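Local coordinates for protein gamma-resorcylate decarboxylase (Polaromonas, PDB 4QRO) that probably catalyses the manganese-dependent, non-oxidative decarboxylation of gamma-resorcylate (2,6-dihydroxybenzoate) to resorcinol, as a member of the amidohydrolase superfamily, at residues R111-C116 / L157-Y162; P149-V154 / L212-G217. All coordinates share one frame; numbering follows the deposited sequence.

In the fold
Both contacts lie on the flank of an amidohydrolase barrel where helix 148-157 runs into strand 161-164. Contact 1 joins helix 106-118 to the end of that helix and the turn after it; contact 2 packs the body of the same helix against the approach to strand 214-216 and its start. Strands 161-164 and 214-216 are parallel neighbours, joined by backbone hydrogen bonds between Phe161 and both Lys213 and Ile215. Each interface is apolar, with no hydrogen bond across it. Contact 2 is wholly buried and built around an indole, whereas contact 1 is partly buried and aliphatic, with Glu114 at its partly exposed margin.

Contact 1 (R111-C116 / L157-Y162); sequences RELERC and LDVPFY
Glu114, on helix 106-118, makes the nearest backbone approach to Leu157, with 7.5 Å between their CA atoms; Leu157 ends its own helix, and the chain then turns through Asp158, whose phi is positive, into Val159 and the strand beyond. One methyl, Leu157 CD1, carries most of the contact. Leu157 sends it up to the branch point of Leu113, 3.7 Å from CG, and the same methyl lies 3.8 Å from Leu113 CD2. The two side chains slide past one another in opposite directions, so they overlap along their flanks instead of meeting end to end. With CG swung anti to the backbone N (chi1 -176°), Leu113 leans over the turn, and its CD2 also comes within 4.3 Å of Val159 CG2. One methyl of the helix therefore has a partner before the turn and another after it. Glu114 contributes the aliphatic part of its chain: its CG lies 4.1 Å from Leu157 CD1, with the two side chains crossing at about a right angle.

On another side of helix 106-118, Arg115 grips the Glu112 carboxylate side-on, its NE giving a nearly straight bond of 3.0 Å to OE1 (174° at the hydrogen). Its NH2 forms the salt bridge to Glu112 OE2 at 2.8 Å, meeting the syn lone pair of that oxygen. Asn81 and Asp82 of helix 70-90 bind this pair further, at Glu112 OE2 and Arg115 NH1 respectively, tying it to the preceding helix. Leu113 also touches Val154 of helix 148-157 and Ala125 of strand 125-128, so it fills the seam where two successive outer helices of the barrel meet the strand layer.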
loop_
_atom_site.group_PDB
_atom_site.type_symbol
_atom_site.label_atom_id
_atom_site.label_comp_id
_atom_site.label_asym_id
_atom_site.label_seq_id
_atom_site.Cartn_x
_atom_site.Cartn_y
_atom_site.Cartn_z
ATOM N N ARG A 111 32.389 -2.652 -1.270
ATOM C CA ARG A 111 33.651 -2.480 -0.505
ATOM C C ARG A 111 33.389 -1.911 0.892
ATOM O O ARG A 111 34.001 -2.346 1.889
ATOM C CB ARG A 111 34.645 -1.554 -1.232
ATOM C CG ARG A 111 35.378 -2.146 -2.424
ATOM C CD ARG A 111 36.475 -1.183 -2.869
ATOM N NE ARG A 111 36.617 -1.087 -4.322
ATOM C CZ ARG A 111 37.295 -1.942 -5.085
ATOM N NH1 ARG A 111 37.360 -1.744 -6.398
ATOM N NH2 ARG A 111 37.908 -2.995 -4.554
ATOM N N GLU A 112 32.504 -0.918 0.977
ATOM C CA GLU A 112 32.198 -0.327 2.274
ATOM C C GLU A 112 31.455 -1.305 3.185
ATOM O O GLU A 112 31.674 -1.299 4.388
ATOM C CB GLU A 112 31.427 0.992 2.142
ATOM C CG GLU A 112 31.088 1.661 3.475
ATOM C CD GLU A 112 32.314 2.148 4.258
ATOM O OE1 GLU A 112 33.457 1.841 3.865
ATOM O OE2 GLU A 112 32.150 2.844 5.289
ATOM N N LEU A 113 30.573 -2.133 2.625
ATOM C CA LEU A 113 29.894 -3.131 3.425
ATOM C C LEU A 113 30.892 -4.158 3.960
ATOM O O LEU A 113 30.819 -4.551 5.120
ATOM C CB LEU A 113 28.778 -3.825 2.650
ATOM C CG LEU A 113 27.973 -4.816 3.528
ATOM C CD1 LEU A 113 27.247 -4.118 4.676
ATOM C CD2 LEU A 113 27.000 -5.589 2.662
ATOM N N GLU A 114 31.826 -4.589 3.119
ATOM C CA GLU A 114 32.887 -5.483 3.588
ATOM C C GLU A 114 33.665 -4.851 4.745
ATOM O O GLU A 114 33.833 -5.498 5.765
ATOM C CB GLU A 114 33.823 -5.889 2.451
ATOM C CG GLU A 114 33.181 -6.850 1.458
ATOM C CD GLU A 114 34.181 -7.418 0.475
ATOM O OE1 GLU A 114 34.469 -6.735 -0.532
ATOM O OE2 GLU A 114 34.668 -8.546 0.714
ATOM N N ARG A 115 34.054 -3.587 4.608
ATOM C CA ARG A 115 34.793 -2.865 5.660
ATOM C C ARG A 115 33.971 -2.743 6.941
ATOM O O ARG A 115 34.479 -3.004 8.032
ATOM C CB ARG A 115 35.247 -1.477 5.194
ATOM C CG ARG A 115 36.233 -0.800 6.147
ATOM C CD ARG A 115 36.653 0.595 5.682
ATOM N NE ARG A 115 35.582 1.565 5.903
ATOM C CZ ARG A 115 35.411 2.329 6.986
ATOM N NH1 ARG A 115 36.268 2.307 8.003
ATOM N NH2 ARG A 115 34.357 3.144 7.049
ATOM N N CYS A 116 32.697 -2.366 6.811
ATOM C CA CYS A 116 31.832 -2.255 7.980
ATOM C C CYS A 116 31.653 -3.572 8.741
ATOM O O CYS A 116 31.669 -3.567 9.970
ATOM C CB CYS A 116 30.470 -1.679 7.580
ATOM S SG CYS A 116 30.505 0.092 7.246
ATOM N N LEU A 157 28.735 -12.306 2.778
ATOM C CA LEU A 157 28.911 -11.797 4.144
ATOM C C LEU A 157 27.849 -12.345 5.087
ATOM O O LEU A 157 28.068 -12.405 6.303
ATOM C CB LEU A 157 28.880 -10.256 4.159
ATOM C CG LEU A 157 30.043 -9.581 3.444
ATOM C CD1 LEU A 157 29.782 -8.091 3.282
ATOM C CD2 LEU A 157 31.352 -9.846 4.199
ATOM N N ASP A 158 26.698 -12.724 4.519
ATOM C CA ASP A 158 25.573 -13.261 5.280
ATOM C C ASP A 158 25.087 -12.297 6.372
ATOM O O ASP A 158 24.904 -12.676 7.538
ATOM C CB ASP A 158 25.910 -14.644 5.870
ATOM C CG ASP A 158 24.681 -15.361 6.429
ATOM O OD1 ASP A 158 23.547 -15.105 5.960
ATOM O OD2 ASP A 158 24.847 -16.177 7.355
ATOM N N VAL A 159 24.865 -11.049 5.964
ATOM C CA VAL A 159 24.259 -10.033 6.803
ATOM C C VAL A 159 22.998 -9.471 6.105
ATOM O O VAL A 159 22.942 -9.414 4.868
ATOM C CB VAL A 159 25.214 -8.871 7.138
ATOM C CG1 VAL A 159 26.404 -9.355 7.957
ATOM C CG2 VAL A 159 25.654 -8.126 5.879
ATOM N N PRO A 160 21.985 -9.072 6.898
ATOM C CA PRO A 160 20.738 -8.550 6.308
ATOM C C PRO A 160 20.849 -7.134 5.759
ATOM O O PRO A 160 21.737 -6.373 6.177
ATOM C CB PRO A 160 19.763 -8.553 7.496
ATOM C CG PRO A 160 20.333 -9.523 8.462
ATOM C CD PRO A 160 21.821 -9.351 8.339
ATOM N N PHE A 161 19.903 -6.763 4.892
ATOM C CA PHE A 161 19.871 -5.434 4.258
ATOM C C PHE A 161 18.507 -4.868 4.590
ATOM O O PHE A 161 17.511 -5.485 4.235
ATOM C CB PHE A 161 20.070 -5.617 2.736
ATOM C CG PHE A 161 20.028 -4.345 1.913
ATOM C CD1 PHE A 161 18.811 -3.727 1.601
ATOM C CD2 PHE A 161 21.187 -3.808 1.378
ATOM C CE1 PHE A 161 18.762 -2.579 0.848
ATOM C CE2 PHE A 161 21.138 -2.666 0.584
ATOM C CZ PHE A 161 19.931 -2.052 0.319
ATOM N N TYR A 162 18.480 -3.719 5.256
ATOM C CA TYR A 162 17.238 -3.065 5.704
ATOM C C TYR A 162 16.891 -2.059 4.646
ATOM O O TYR A 162 17.619 -1.087 4.443
ATOM C CB TYR A 162 17.461 -2.375 7.052
ATOM C CG TYR A 162 16.213 -2.125 7.873
ATOM C CD1 TYR A 162 15.137 -1.403 7.356
ATOM C CD2 TYR A 162 16.122 -2.594 9.196
ATOM C CE1 TYR A 162 14.000 -1.180 8.119
ATOM C CE2 TYR A 162 14.986 -2.381 9.967
ATOM C CZ TYR A 162 13.926 -1.677 9.426
ATOM O OH TYR A 162 12.808 -1.457 10.224
#

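Contact 2 (P149-V154 / L212-G217); sequences PFWETV and LKIILG
Leu212 is the bump here, and its two methyls divide the hollow between Trp151 and Val154 on helix 148-157. The CD1 branch lies against the benzo part of the indole, 3.9 Å from Trp151 CE3. The other branch drops closer to the helix backbone: CD2 is 3.6 Å from Trp151 O and 3.8 Å from Val154 CG1. The leucine thus plugs the hollow, crossing each of the two side chains at about a right angle.

Two residues on, Ile214 brings its tip up to the helix: chi1 of -46° and chi2 of -64° together carry CD1 to the indole, which the start of the side chain does not approach. This methyl lands 3.8 Å from Trp151 CZ3 and 4.0 Å from CH2, continuing the row of methyls along the six-membered ring. Both leucine and isoleucine approach the indole obliquely. One face of the ring carries Phe150 CD2, 4.0 Å above its centre, while the NE1 hydrogen bond to Tyr142 O helps fix its rotation. Phe161 and helix 205-208, through Leu205, also touch the tryptophan.

Large apolar side chains interlocking between an outer helix and the start of an inner parallel strand are characteristic of the (beta/alpha)8 barrel of amidohydrolases, in which strand 161-164, beside strand 214-216, leads to the manganese ligand His164.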
loop_
_atom_site.group_PDB
_atom_site.type_symbol
_atom_site.label_atom_id
_atom_site.label_comp_id
_atom_site.label_asym_id
_atom_site.label_seq_id
_atom_site.Cartn_x
_atom_site.Cartn_y
_atom_site.Cartn_z
ATOM N N PRO A 149 26.209 -8.085 -8.561
ATOM C CA PRO A 149 27.467 -8.373 -7.836
ATOM C C PRO A 149 27.512 -7.822 -6.402
ATOM O O PRO A 149 28.146 -8.415 -5.536
ATOM C CB PRO A 149 28.546 -7.705 -8.713
ATOM C CG PRO A 149 27.929 -7.602 -10.075
ATOM C CD PRO A 149 26.453 -7.401 -9.847
ATOM N N PHE A 150 26.871 -6.687 -6.147
ATOM C CA PHE A 150 26.752 -6.181 -4.787
ATOM C C PHE A 150 25.964 -7.177 -3.918
ATOM O O PHE A 150 26.384 -7.491 -2.798
ATOM C CB PHE A 150 26.101 -4.774 -4.737
ATOM C CG PHE A 150 25.578 -4.404 -3.374
ATOM C CD1 PHE A 150 26.409 -3.841 -2.425
ATOM C CD2 PHE A 150 24.246 -4.629 -3.040
ATOM C CE1 PHE A 150 25.939 -3.510 -1.157
ATOM C CE2 PHE A 150 23.774 -4.323 -1.767
ATOM C CZ PHE A 150 24.618 -3.770 -0.822
ATOM N N TRP A 151 24.835 -7.669 -4.434
ATOM C CA TRP A 151 24.016 -8.652 -3.699
ATOM C C TRP A 151 24.780 -9.945 -3.447
ATOM O O TRP A 151 24.615 -10.596 -2.419
ATOM C CB TRP A 151 22.703 -8.914 -4.453
ATOM C CG TRP A 151 21.759 -7.710 -4.418
ATOM C CD1 TRP A 151 21.319 -6.962 -5.485
ATOM C CD2 TRP A 151 21.136 -7.135 -3.251
ATOM N NE1 TRP A 151 20.498 -5.940 -5.043
ATOM C CE2 TRP A 151 20.349 -6.043 -3.687
ATOM C CE3 TRP A 151 21.160 -7.447 -1.886
ATOM C CZ2 TRP A 151 19.596 -5.258 -2.800
ATOM C CZ3 TRP A 151 20.418 -6.665 -0.998
ATOM C CH2 TRP A 151 19.652 -5.582 -1.458
ATOM N N GLU A 152 25.633 -10.330 -4.387
ATOM C CA GLU A 152 26.442 -11.540 -4.201
ATOM C C GLU A 152 27.337 -11.354 -2.969
ATOM O O GLU A 152 27.588 -12.323 -2.235
ATOM C CB GLU A 152 27.303 -11.832 -5.442
ATOM C CG GLU A 152 28.222 -13.051 -5.318
ATOM C CD GLU A 152 29.016 -13.302 -6.595
ATOM O OE1 GLU A 152 29.231 -12.347 -7.373
ATOM O OE2 GLU A 152 29.431 -14.452 -6.833
ATOM N N THR A 153 27.814 -10.118 -2.771
ATOM C CA THR A 153 28.642 -9.750 -1.619
ATOM C C THR A 153 27.814 -9.778 -0.315
ATOM O O THR A 153 28.255 -10.332 0.686
ATOM C CB THR A 153 29.340 -8.376 -1.839
ATOM O OG1 THR A 153 30.238 -8.475 -2.954
ATOM C CG2 THR A 153 30.124 -7.954 -0.642
ATOM N N VAL A 154 26.608 -9.215 -0.349
ATOM C CA VAL A 154 25.708 -9.255 0.809
ATOM C C VAL A 154 25.483 -10.699 1.248
ATOM O O VAL A 154 25.635 -11.000 2.430
ATOM C CB VAL A 154 24.321 -8.573 0.537
ATOM C CG1 VAL A 154 23.399 -8.750 1.731
ATOM C CG2 VAL A 154 24.462 -7.083 0.224
ATOM N N LEU A 212 19.744 -14.445 0.707
ATOM C CA LEU A 212 19.618 -13.031 1.105
ATOM C C LEU A 212 18.497 -12.837 2.121
ATOM O O LEU A 212 17.451 -13.519 2.063
ATOM C CB LEU A 212 19.310 -12.132 -0.095
ATOM C CG LEU A 212 20.427 -11.930 -1.116
ATOM C CD1 LEU A 212 19.884 -11.155 -2.303
ATOM C CD2 LEU A 212 21.630 -11.243 -0.474
ATOM N N LYS A 213 18.722 -11.878 3.019
ATOM C CA LYS A 213 17.746 -11.477 4.016
ATOM C C LYS A 213 17.473 -9.982 3.914
ATOM O O LYS A 213 18.381 -9.174 4.101
ATOM C CB LYS A 213 18.313 -11.836 5.379
ATOM C CG LYS A 213 18.591 -13.342 5.490
ATOM C CD LYS A 213 19.067 -13.739 6.876
ATOM C CE LYS A 213 19.780 -15.086 6.863
ATOM N NZ LYS A 213 20.585 -15.300 8.098
ATOM N N ILE A 214 16.223 -9.624 3.595
ATOM C CA ILE A 214 15.826 -8.229 3.472
ATOM C C ILE A 214 14.856 -7.909 4.615
ATOM O O ILE A 214 13.943 -8.693 4.917
ATOM C CB ILE A 214 15.141 -7.953 2.111
ATOM C CG1 ILE A 214 15.935 -8.575 0.952
ATOM C CG2 ILE A 214 14.875 -6.456 1.919
ATOM C CD1 ILE A 214 17.323 -8.022 0.726
ATOM N N ILE A 215 15.062 -6.770 5.258
ATOM C CA ILE A 215 14.204 -6.322 6.347
ATOM C C ILE A 215 13.400 -5.115 5.878
ATOM O O ILE A 215 13.943 -4.185 5.259
ATOM C CB ILE A 215 15.019 -5.923 7.576
ATOM C CG1 ILE A 215 15.941 -7.080 8.001
ATOM C CG2 ILE A 215 14.098 -5.559 8.734
ATOM C CD1 ILE A 215 16.866 -6.737 9.128
ATOM N N LEU A 216 12.103 -5.134 6.180
ATOM C CA LEU A 216 11.219 -3.982 5.964
ATOM C C LEU A 216 10.640 -3.484 7.286
ATOM O O LEU A 216 10.209 -4.269 8.131
ATOM C CB LEU A 216 10.072 -4.338 5.023
ATOM C CG LEU A 216 10.431 -4.857 3.641
ATOM C CD1 LEU A 216 9.171 -5.292 2.921
ATOM C CD2 LEU A 216 11.174 -3.799 2.838
ATOM N N GLY A 217 10.597 -2.176 7.476
ATOM C CA GLY A 217 9.942 -1.645 8.647
ATOM C C GLY A 217 8.444 -1.518 8.459
ATOM O O GLY A 217 7.884 -1.888 7.417
#